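Local coordinates for adenylyltransferase and sulfurtransferase uba4 (Chaetomium thermophilum, PDB 6YUB), which probably activates ubiquitin-like sulfur-carrier proteins by adenylylation and then passes sulfur to them, serving tRNA wobble thiolation and molybdenum cofactor synthesis, at residues I141-V146 with C184-F189; Q120-W125 with L148-V153; Q163-N168 with P249-Y254; G175-K180 with R275-F280. One frame throughout, in Å; residues are numbered along the deposited sequence.

Contact 1: I141-V146 with C184-F189; sequences ISDVCV and CYRCCF. With ZN (zinc ion), chain E.
Asp143 and Arg186 form a salt bridge that, together with a hydrogen bond that Ser142 OG accepts from the backbone of Tyr185, fastens helix 135-148 to the short helix 185-188 in the buried neighbourhood of the zinc ion. Arg186 grips the carboxylate side-on: NE donates to Asp143 OD1 over 3.0 Å, while NH2 of Arg186 reaches Asp143 OD2 at 2.9 Å. Both oxygens use their syn lone pairs, and the carboxylate and guanidinium planes lie only 14° apart, so the paired bonds would resist rotation of either group. Asp143 OD2 is also hydrogen-bonded to Tyr300 OH, a second partner for this largely enclosed charge.

Next to Asp143 in sequence, Ser142 OG stands anti to its backbone N (chi1 -166°), and from there it accepts from Tyr185 N at 2.8 Å. A small hydroxyl suits this place, because the first N-H of a helix has no carbonyl of a preceding turn to bind. The Tyr185 ring leads away from the contact, its OH bonding to Arg138 NE. Val146 offers its CG2 methyl to the CB of Cys184.

Cys184 and Cys187 were each modelled in two conformers; in one, Cys184 caps helix 185-188 and forms a capping box with Cys187, each sulfur accepting a long bond from the other's backbone N. Both sulfurs bind the zinc at 2.3 Å, and Cys279 and Cys282 complete the tetrahedral type of site built from two CxxC pairs.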
# COMPACT_ATOMS: atom_id res chain seq x y z
N ILE B 141 -2.49 7.53 -23.79
CA ILE B 141 -3.75 7.73 -23.08
C ILE B 141 -3.82 9.15 -22.52
O ILE B 141 -4.85 9.83 -22.65
CB ILE B 141 -3.91 6.67 -21.98
CG1 ILE B 141 -4.07 5.28 -22.61
CG2 ILE B 141 -5.10 6.98 -21.09
CD1 ILE B 141 -3.77 4.13 -21.66
N SER B 142 -2.74 9.63 -21.91
CA SER B 142 -2.71 11.01 -21.43
C SER B 142 -3.04 11.98 -22.56
O SER B 142 -3.92 12.84 -22.41
CB SER B 142 -1.34 11.32 -20.83
OG SER B 142 -1.38 12.51 -20.07
N ASP B 143 -2.34 11.87 -23.69
CA ASP B 143 -2.60 12.75 -24.82
C ASP B 143 -4.08 12.75 -25.20
O ASP B 143 -4.71 13.82 -25.29
CB ASP B 143 -1.73 12.34 -26.00
CG ASP B 143 -0.26 12.63 -25.77
OD1 ASP B 143 0.07 13.29 -24.75
OD2 ASP B 143 0.58 12.19 -26.58
N VAL B 144 -4.66 11.56 -25.39
CA VAL B 144 -6.05 11.47 -25.82
C VAL B 144 -6.98 12.04 -24.76
O VAL B 144 -7.97 12.72 -25.09
CB VAL B 144 -6.39 10.01 -26.16
CG1 VAL B 144 -7.88 9.85 -26.41
CG2 VAL B 144 -5.59 9.55 -27.37
N CYS B 145 -6.71 11.77 -23.49
CA CYS B 145 -7.53 12.34 -22.42
C CYS B 145 -7.49 13.86 -22.45
O CYS B 145 -8.52 14.52 -22.25
CB CYS B 145 -7.06 11.81 -21.07
SG CYS B 145 -7.55 10.10 -20.77
N VAL B 146 -6.32 14.44 -22.70
CA VAL B 146 -6.23 15.89 -22.81
C VAL B 146 -7.07 16.39 -23.97
O VAL B 146 -7.82 17.38 -23.84
CB VAL B 146 -4.75 16.32 -22.96
CG1 VAL B 146 -4.66 17.73 -23.52
CG2 VAL B 146 -4.04 16.22 -21.62
N CYS B 184 -1.09 17.22 -17.25
CA CYS B 184 -1.18 15.96 -17.96
C CYS B 184 0.06 15.12 -17.63
O CYS B 184 0.94 15.55 -16.88
CB CYS B 184 -1.32 16.19 -19.47
SG CYS B 184 0.24 16.18 -20.34
N TYR B 185 0.12 13.91 -18.19
CA TYR B 185 1.24 13.03 -17.87
C TYR B 185 2.57 13.59 -18.37
O TYR B 185 3.61 13.35 -17.74
CB TYR B 185 0.99 11.63 -18.45
CG TYR B 185 1.94 10.57 -17.92
CD1 TYR B 185 1.72 9.97 -16.68
CD2 TYR B 185 3.03 10.15 -18.66
CE1 TYR B 185 2.58 9.00 -16.20
CE2 TYR B 185 3.90 9.18 -18.19
CZ TYR B 185 3.67 8.61 -16.95
OH TYR B 185 4.53 7.64 -16.48
N ARG B 186 2.56 14.32 -19.48
CA ARG B 186 3.79 14.94 -19.96
C ARG B 186 4.22 16.08 -19.05
O ARG B 186 5.42 16.28 -18.82
CB ARG B 186 3.61 15.44 -21.39
CG ARG B 186 3.58 14.34 -22.44
CD ARG B 186 3.29 14.92 -23.82
NE ARG B 186 2.99 13.88 -24.80
CZ ARG B 186 3.90 13.24 -25.53
NH1 ARG B 186 5.19 13.53 -25.40
NH2 ARG B 186 3.52 12.31 -26.39
N CYS B 187 3.26 16.86 -18.54
CA CYS B 187 3.59 17.92 -17.60
C CYS B 187 4.43 17.40 -16.44
O CYS B 187 5.27 18.13 -15.90
CB CYS B 187 2.31 18.56 -17.05
SG CYS B 187 1.35 19.54 -18.21
N CYS B 188 4.23 16.14 -16.05
CA CYS B 188 4.90 15.58 -14.89
C CYS B 188 6.19 14.85 -15.26
O CYS B 188 7.17 14.91 -14.50
CB CYS B 188 3.97 14.60 -14.16
SG CYS B 188 2.37 15.28 -13.67
N PHE B 189 6.22 14.16 -16.40
CA PHE B 189 7.32 13.27 -16.74
C PHE B 189 7.77 13.50 -18.17
O PHE B 189 6.94 13.55 -19.08
CB PHE B 189 6.91 11.80 -16.55
CG PHE B 189 6.23 11.53 -15.24
CD1 PHE B 189 6.92 11.68 -14.05
CD2 PHE B 189 4.92 11.11 -15.21
CE1 PHE B 189 6.30 11.43 -12.84
CE2 PHE B 189 4.29 10.85 -14.00
CZ PHE B 189 4.98 11.01 -12.82
ZN ZN E . 0.80 18.41 -20.15

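Contact 2: Q120-W125 with L148-V153; sequences QIIKPW and LGKPLV
Lys150 and Leu148 meet the turn after helix 118-122 through one polar grip and a small apolar patch. In the polar part, the ammonium of Lys150 is shared by two backbone carbonyls: NZ lies 2.5 Å from Lys123 O and 2.6 Å from Trp125 O. Both modelled lengths are short, so their exact values are doubtful. NZ stands above the carbonyl plane of Lys123 but is tilted only 24° from that of Trp125. A bend at chi2 (-81°) turns CD of Lys150 aside, and a long flexible amine is well suited to reach two oxygens at once. An alanine in place of Lys150 would probably leave these carbonyls without their shared charged donor and the turn freer to shift.

The apolar contacts lie beside it. Ile122 CG2 packs 4.2 Å from Leu148 CD1 and touches CG of Lys150, whose methylenes thus serve as hydrophobic surface. Leu148 CD1 also rests 4.0 Å from Lys123 CA.

Backbone bonds shape both sides. Trp125 N bonds to Ile122 O at 3.1 Å, closing a type I turn, and Gly149, with positive phi, ends helix 135-148 in a Schellman motif. The two segments lead into the adjacent parallel strands 127-130 and 152-158. With helix 135-148 linking them along the chain, these make a beta-alpha-beta crossover, the repeating element of the Rossmann-like ThiF fold.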
# COMPACT_ATOMS: atom_id res chain seq x y z
N GLN B 120 -11.57 6.35 -30.37
CA GLN B 120 -12.84 5.62 -30.46
C GLN B 120 -13.18 4.96 -29.13
O GLN B 120 -14.34 4.98 -28.70
CB GLN B 120 -12.78 4.57 -31.56
CG GLN B 120 -12.47 5.12 -32.93
CD GLN B 120 -11.97 4.05 -33.88
OE1 GLN B 120 -10.86 4.14 -34.40
NE2 GLN B 120 -12.80 3.03 -34.12
N ILE B 121 -12.18 4.36 -28.47
CA ILE B 121 -12.42 3.62 -27.24
C ILE B 121 -12.74 4.57 -26.10
O ILE B 121 -13.65 4.31 -25.30
CB ILE B 121 -11.21 2.73 -26.92
CG1 ILE B 121 -11.10 1.59 -27.94
CG2 ILE B 121 -11.30 2.21 -25.49
CD1 ILE B 121 -9.88 0.71 -27.78
N ILE B 122 -12.00 5.68 -26.00
CA ILE B 122 -12.06 6.53 -24.82
C ILE B 122 -13.26 7.47 -24.84
O ILE B 122 -13.82 7.78 -23.78
CB ILE B 122 -10.73 7.31 -24.69
CG1 ILE B 122 -9.62 6.38 -24.20
CG2 ILE B 122 -10.90 8.52 -23.80
CD1 ILE B 122 -8.23 6.97 -24.30
N LYS B 123 -13.67 7.93 -26.01
CA LYS B 123 -14.63 9.02 -26.10
C LYS B 123 -15.91 8.81 -25.29
O LYS B 123 -16.39 9.78 -24.69
CB LYS B 123 -14.99 9.27 -27.57
CG LYS B 123 -15.56 10.65 -27.86
CD LYS B 123 -16.15 10.75 -29.27
CE LYS B 123 -15.20 10.21 -30.33
NZ LYS B 123 -15.66 10.53 -31.71
N PRO B 124 -16.51 7.62 -25.24
CA PRO B 124 -17.81 7.48 -24.57
C PRO B 124 -17.77 7.47 -23.05
O PRO B 124 -18.84 7.38 -22.43
CB PRO B 124 -18.33 6.12 -25.09
CG PRO B 124 -17.48 5.79 -26.29
CD PRO B 124 -16.15 6.41 -26.01
N TRP B 125 -16.61 7.58 -22.41
CA TRP B 125 -16.49 7.29 -20.99
C TRP B 125 -16.22 8.55 -20.17
O TRP B 125 -15.64 9.52 -20.66
CB TRP B 125 -15.38 6.25 -20.76
CG TRP B 125 -15.63 5.00 -21.56
CD1 TRP B 125 -15.15 4.72 -22.80
CD2 TRP B 125 -16.45 3.89 -21.18
NE1 TRP B 125 -15.61 3.50 -23.22
CE2 TRP B 125 -16.41 2.96 -22.24
CE3 TRP B 125 -17.21 3.58 -20.04
CZ2 TRP B 125 -17.10 1.75 -22.20
CZ3 TRP B 125 -17.89 2.38 -20.00
CH2 TRP B 125 -17.83 1.48 -21.08
N LEU B 148 -9.65 14.95 -25.54
CA LEU B 148 -11.07 14.68 -25.40
C LEU B 148 -11.64 15.15 -24.06
O LEU B 148 -12.80 14.87 -23.77
CB LEU B 148 -11.35 13.19 -25.60
CG LEU B 148 -11.05 12.63 -26.99
CD1 LEU B 148 -11.31 11.13 -27.04
CD2 LEU B 148 -11.87 13.35 -28.06
N GLY B 149 -10.84 15.84 -23.25
CA GLY B 149 -11.33 16.38 -22.00
C GLY B 149 -11.80 15.34 -21.01
O GLY B 149 -12.96 15.37 -20.58
N LYS B 150 -10.91 14.42 -20.62
CA LYS B 150 -11.25 13.35 -19.71
C LYS B 150 -10.33 13.37 -18.50
O LYS B 150 -9.13 13.64 -18.64
CB LYS B 150 -11.14 11.98 -20.40
CG LYS B 150 -11.91 11.86 -21.69
CD LYS B 150 -13.39 11.58 -21.44
CE LYS B 150 -14.22 11.88 -22.68
NZ LYS B 150 -15.48 11.10 -22.72
N PRO B 151 -10.85 13.10 -17.30
CA PRO B 151 -9.97 12.88 -16.15
C PRO B 151 -9.35 11.49 -16.21
O PRO B 151 -10.01 10.51 -16.56
CB PRO B 151 -10.91 13.02 -14.94
CG PRO B 151 -12.23 12.56 -15.47
CD PRO B 151 -12.28 12.97 -16.93
N LEU B 152 -8.07 11.42 -15.86
CA LEU B 152 -7.28 10.20 -15.99
C LEU B 152 -6.71 9.79 -14.65
O LEU B 152 -6.06 10.59 -13.97
CB LEU B 152 -6.15 10.40 -17.01
CG LEU B 152 -5.09 9.31 -17.10
CD1 LEU B 152 -5.70 7.99 -17.53
CD2 LEU B 152 -3.99 9.73 -18.07
N VAL B 153 -6.95 8.54 -14.27
CA VAL B 153 -6.32 7.93 -13.11
C VAL B 153 -5.32 6.90 -13.64
O VAL B 153 -5.72 5.86 -14.18
CB VAL B 153 -7.34 7.28 -12.16
CG1 VAL B 153 -6.66 6.79 -10.90
CG2 VAL B 153 -8.45 8.28 -11.83

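Contact 3: Q163-N168 with P249-Y254; sequences QLIVLN and PTLLIY
Ile165 lies at the apolar centre, with its CB 4.2 Å from Leu251 CD1 and its CD1 at the same distance from Pro249 CG. Its CG1, anti to the backbone N (chi1 -173°), lies 3.7 Å from Thr250 O. A beta-branched residue suits an extended strand and fills this flank without polar atoms. Leu164 and Leu252 pair on the sheet face opposite Gln163 and Ile253, CB to CB at 4.4 Å.

Farther out, the backbones bind as antiparallel strands, with 165° between their directions. Leu164 and Leu252 are a hydrogen-bonded pair: Leu164 N donates to Leu252 O, and Leu252 N to Leu164 O, each over 3.0 Å. Gln163 and Ile253 follow as a non-hydrogen-bonded pair, where Gln163 CA comes 3.1 Å from Leu252 O in a CA-H...O contact. In the other direction the ladder opens, and a water mediates instead, taking the N-H of Val166 at 2.8 Å and donating to Thr250 O. Beyond it, Pro249, lacking an N-H, sets CB 3.3 Å from Val166 O.

Strand 161-167 lies between 152-158 and 250-255, with 267-271 beyond. Helix 208-228 covers Leu164 through Met214 and Ala217, helix 185-188 sends Cys188 against Ile165, and Leu252 also meets an aromatic side chain of the other protein chain.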
# COMPACT_ATOMS: atom_id res chain seq x y z
N GLN B 163 3.15 3.29 -8.59
CA GLN B 163 2.87 4.71 -8.68
C GLN B 163 1.41 4.94 -9.02
O GLN B 163 0.76 4.09 -9.63
CB GLN B 163 3.75 5.40 -9.73
CG GLN B 163 5.24 5.23 -9.49
CD GLN B 163 6.08 6.03 -10.46
OE1 GLN B 163 7.29 6.18 -10.27
NE2 GLN B 163 5.45 6.55 -11.50
N LEU B 164 0.90 6.11 -8.63
CA LEU B 164 -0.48 6.49 -8.92
C LEU B 164 -0.58 8.00 -8.95
O LEU B 164 0.06 8.69 -8.14
CB LEU B 164 -1.45 5.91 -7.88
CG LEU B 164 -2.90 6.38 -7.97
CD1 LEU B 164 -3.84 5.19 -7.88
CD2 LEU B 164 -3.20 7.37 -6.87
N ILE B 165 -1.37 8.52 -9.88
CA ILE B 165 -1.57 9.96 -9.99
C ILE B 165 -2.87 10.22 -10.74
O ILE B 165 -3.21 9.50 -11.69
CB ILE B 165 -0.37 10.64 -10.68
CG1 ILE B 165 -0.52 12.16 -10.63
CG2 ILE B 165 -0.24 10.17 -12.12
CD1 ILE B 165 0.78 12.91 -10.80
N VAL B 166 -3.58 11.25 -10.32
CA VAL B 166 -4.79 11.73 -10.99
C VAL B 166 -4.41 12.92 -11.85
O VAL B 166 -3.78 13.88 -11.37
CB VAL B 166 -5.88 12.10 -9.97
CG1 VAL B 166 -7.15 12.56 -10.68
CG2 VAL B 166 -6.17 10.93 -9.06
N LEU B 167 -4.79 12.87 -13.13
CA LEU B 167 -4.36 13.86 -14.11
C LEU B 167 -5.57 14.48 -14.79
O LEU B 167 -6.63 13.85 -14.93
CB LEU B 167 -3.44 13.22 -15.16
CG LEU B 167 -2.17 12.56 -14.63
CD1 LEU B 167 -1.59 11.59 -15.66
CD2 LEU B 167 -1.14 13.61 -14.24
N ASN B 168 -5.40 15.72 -15.22
CA ASN B 168 -6.41 16.44 -16.01
C ASN B 168 -7.78 16.37 -15.35
O ASN B 168 -8.80 16.17 -16.00
CB ASN B 168 -6.46 15.90 -17.44
CG ASN B 168 -7.23 16.81 -18.38
OD1 ASN B 168 -7.19 18.03 -18.25
ND2 ASN B 168 -7.94 16.20 -19.33
N PRO B 249 -1.74 17.81 -8.27
CA PRO B 249 -2.00 16.49 -7.69
C PRO B 249 -0.75 15.91 -7.04
O PRO B 249 0.37 16.38 -7.22
CB PRO B 249 -2.44 15.65 -8.89
CG PRO B 249 -1.69 16.26 -10.05
CD PRO B 249 -1.58 17.75 -9.74
N THR B 250 -0.97 14.84 -6.27
CA THR B 250 0.10 14.12 -5.60
C THR B 250 0.51 12.92 -6.43
O THR B 250 -0.34 12.20 -6.97
CB THR B 250 -0.35 13.66 -4.21
OG1 THR B 250 -0.63 14.80 -3.39
CG2 THR B 250 0.71 12.81 -3.55
N LEU B 251 1.82 12.70 -6.53
CA LEU B 251 2.36 11.48 -7.12
C LEU B 251 2.63 10.49 -5.98
O LEU B 251 3.57 10.68 -5.20
CB LEU B 251 3.63 11.75 -7.91
CG LEU B 251 4.36 10.51 -8.41
CD1 LEU B 251 3.47 9.68 -9.33
CD2 LEU B 251 5.66 10.88 -9.11
N LEU B 252 1.80 9.46 -5.88
CA LEU B 252 1.97 8.45 -4.84
C LEU B 252 2.97 7.40 -5.32
O LEU B 252 2.83 6.86 -6.43
CB LEU B 252 0.63 7.79 -4.51
CG LEU B 252 0.66 6.82 -3.32
CD1 LEU B 252 0.90 7.57 -2.02
CD2 LEU B 252 -0.63 6.02 -3.24
N ILE B 253 3.97 7.12 -4.49
CA ILE B 253 4.99 6.12 -4.79
C ILE B 253 5.07 5.17 -3.61
O ILE B 253 5.40 5.59 -2.49
CB ILE B 253 6.36 6.76 -5.07
CG1 ILE B 253 6.26 7.76 -6.23
CG2 ILE B 253 7.40 5.68 -5.37
CD1 ILE B 253 7.56 8.42 -6.60
N TYR B 254 4.77 3.90 -3.85
CA TYR B 254 4.86 2.86 -2.83
C TYR B 254 6.04 1.95 -3.16
O TYR B 254 6.04 1.29 -4.20
CB TYR B 254 3.57 2.06 -2.74
CG TYR B 254 3.67 0.88 -1.80
CD1 TYR B 254 4.16 1.05 -0.51
CD2 TYR B 254 3.30 -0.39 -2.20
CE1 TYR B 254 4.27 -0.02 0.36
CE2 TYR B 254 3.40 -1.47 -1.34
CZ TYR B 254 3.88 -1.28 -0.06
OH TYR B 254 3.99 -2.34 0.80
O HOH W 1 -3.02 12.03 -7.66

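Contact 4: G175-K180 with R275-F280; sequences GVVNKK and RKKDCF. With ZN (zinc ion), chain E.
Arg275 reaches across to Val176 and Val177, joining the loop 175-180 to the loop 275-280, which supplies one ligand of the four-cysteine zinc site. From CB, which points toward the other loop, the chain runs out with CG anti to the backbone N (chi1 163°). CD then lies 4.0 Å from Val177 CG1 and 3.4 Å from Val176 O, and a bend at chi3 (-69°) sets the position of NE. At the tip, NH1 donates to Val176 O over 2.9 Å, in the carbonyl plane and on a lone pair, with the oxygen only 4° out of the guanidinium plane. NH1 also bonds to Pro173 O and NH2 to Thr172 O, so one flat cation collects several carbonyls of a loop that has no helix or strand to occupy them. An alanine here would probably leave the carbonyls of Thr172, Pro173 and Val176 without these donors and the loop less firmly held.

Apolar contact supplements this: Val177 CG2 sits 4.0 Å from Lys277 CG, the methylenes of the lysine serving as cover. Gly175 suits its backbone angles, since a CB there would be jammed against the preceding carbonyl oxygen.

Lys276 to Cys279 forms a type I turn, closed by a weak bond from Cys279 N to Lys276 O. It delivers the metal ligand: Cys279 was modelled in two conformers, and in one of them SG stands anti to the backbone N and binds the zinc at 2.3 Å.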
# COMPACT_ATOMS: atom_id res chain seq x y z
N GLY B 175 -4.39 23.93 -24.39
CA GLY B 175 -3.91 25.26 -24.70
C GLY B 175 -4.31 26.34 -23.73
O GLY B 175 -3.73 27.44 -23.77
N VAL B 176 -5.29 26.09 -22.86
CA VAL B 176 -5.73 27.10 -21.90
C VAL B 176 -4.70 27.17 -20.78
O VAL B 176 -4.47 26.19 -20.06
CB VAL B 176 -7.12 26.76 -21.34
CG1 VAL B 176 -7.54 27.78 -20.30
CG2 VAL B 176 -8.14 26.71 -22.48
N VAL B 177 -4.07 28.34 -20.63
CA VAL B 177 -3.02 28.52 -19.63
C VAL B 177 -3.16 29.86 -18.92
O VAL B 177 -2.23 30.32 -18.25
CB VAL B 177 -1.63 28.38 -20.26
CG1 VAL B 177 -1.42 26.97 -20.80
CG2 VAL B 177 -1.44 29.41 -21.37
N ASN B 178 -4.32 30.51 -19.08
CA ASN B 178 -4.61 31.75 -18.37
C ASN B 178 -5.37 31.51 -17.07
O ASN B 178 -6.00 32.44 -16.55
CB ASN B 178 -5.39 32.70 -19.28
CG ASN B 178 -6.76 32.17 -19.65
OD1 ASN B 178 -6.97 30.96 -19.72
ND2 ASN B 178 -7.70 33.08 -19.89
N LYS B 179 -5.32 30.29 -16.54
CA LYS B 179 -5.97 29.95 -15.28
C LYS B 179 -5.29 28.71 -14.73
O LYS B 179 -4.54 28.03 -15.43
CB LYS B 179 -7.47 29.71 -15.47
CG LYS B 179 -7.80 28.68 -16.55
CD LYS B 179 -9.04 27.86 -16.21
CE LYS B 179 -10.32 28.67 -16.36
NZ LYS B 179 -11.53 27.80 -16.23
N LYS B 180 -5.55 28.43 -13.45
CA LYS B 180 -5.02 27.22 -12.84
C LYS B 180 -5.64 25.99 -13.50
O LYS B 180 -6.85 25.92 -13.70
CB LYS B 180 -5.29 27.21 -11.34
CG LYS B 180 -4.51 28.25 -10.55
CD LYS B 180 -4.28 27.78 -9.12
CE LYS B 180 -4.11 28.95 -8.16
NZ LYS B 180 -5.41 29.64 -7.92
N ARG B 275 -0.52 22.45 -14.79
CA ARG B 275 -0.26 22.41 -16.22
C ARG B 275 0.91 23.31 -16.57
O ARG B 275 0.97 24.47 -16.15
CB ARG B 275 -1.52 22.85 -16.99
CG ARG B 275 -1.26 23.23 -18.44
CD ARG B 275 -2.56 23.50 -19.17
NE ARG B 275 -3.34 22.28 -19.36
CZ ARG B 275 -4.56 22.23 -19.87
NH1 ARG B 275 -5.16 23.35 -20.26
NH2 ARG B 275 -5.19 21.07 -20.00
N LYS B 276 1.85 22.77 -17.34
CA LYS B 276 2.98 23.56 -17.82
C LYS B 276 2.59 24.35 -19.06
O LYS B 276 1.91 23.84 -19.95
CB LYS B 276 4.18 22.65 -18.13
CG LYS B 276 4.98 22.24 -16.89
CD LYS B 276 6.25 21.50 -17.26
CE LYS B 276 7.26 22.40 -17.97
NZ LYS B 276 7.91 21.70 -19.12
N LYS B 277 3.03 25.61 -19.11
CA LYS B 277 2.66 26.47 -20.22
C LYS B 277 3.24 25.99 -21.54
O LYS B 277 2.67 26.26 -22.60
CB LYS B 277 3.10 27.91 -19.93
CG LYS B 277 2.49 28.94 -20.86
CD LYS B 277 2.42 30.33 -20.22
CE LYS B 277 3.80 30.95 -20.06
NZ LYS B 277 3.71 32.43 -19.86
N ASP B 278 4.36 25.28 -21.49
CA ASP B 278 5.05 24.83 -22.69
C ASP B 278 4.96 23.31 -22.88
O ASP B 278 5.81 22.71 -23.53
CB ASP B 278 6.52 25.25 -22.67
CG ASP B 278 7.31 24.53 -21.58
OD1 ASP B 278 6.69 24.10 -20.58
OD2 ASP B 278 8.54 24.40 -21.74
N CYS B 279 3.92 22.68 -22.33
CA CYS B 279 3.78 21.24 -22.45
C CYS B 279 3.47 20.86 -23.89
O CYS B 279 2.60 21.45 -24.53
CB CYS B 279 2.69 20.71 -21.53
SG CYS B 279 2.25 18.99 -21.89
N PHE B 280 4.19 19.85 -24.40
CA PHE B 280 3.99 19.40 -25.77
C PHE B 280 2.52 19.12 -26.07
O PHE B 280 2.05 19.39 -27.19
CB PHE B 280 4.84 18.15 -26.03
CG PHE B 280 4.55 17.46 -27.33
CD1 PHE B 280 5.12 17.91 -28.51
CD2 PHE B 280 3.71 16.36 -27.38
CE1 PHE B 280 4.86 17.28 -29.71
CE2 PHE B 280 3.44 15.73 -28.59
CZ PHE B 280 4.02 16.19 -29.75
ZN ZN E . 0.80 18.41 -20.15

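In the fold
Contacts 1 and 4 share the zinc ion: Cys184 SG and Cys279 SG stand 3.8 Å apart, and Arg186 CZ lies 3.6 Å from Phe280 CD2. Contact 1 connects to contact 2 through helix 135-148, where Cys145 O lies 2.9 Å from Lys150 N. Contacts 2 and 3 belong to one sheet, joined by Leu152 O and Leu167 N at 2.7 Å. The side chain of Lys150 is about 14 Å from the zinc. In this adenylyltransferase portion of the protein, the side chain of Gln163 lies about 9 Å from that of Asp133, a predicted ATP-binding residue, so contact 3 lies near that residue without its Gln163 side chain touching it.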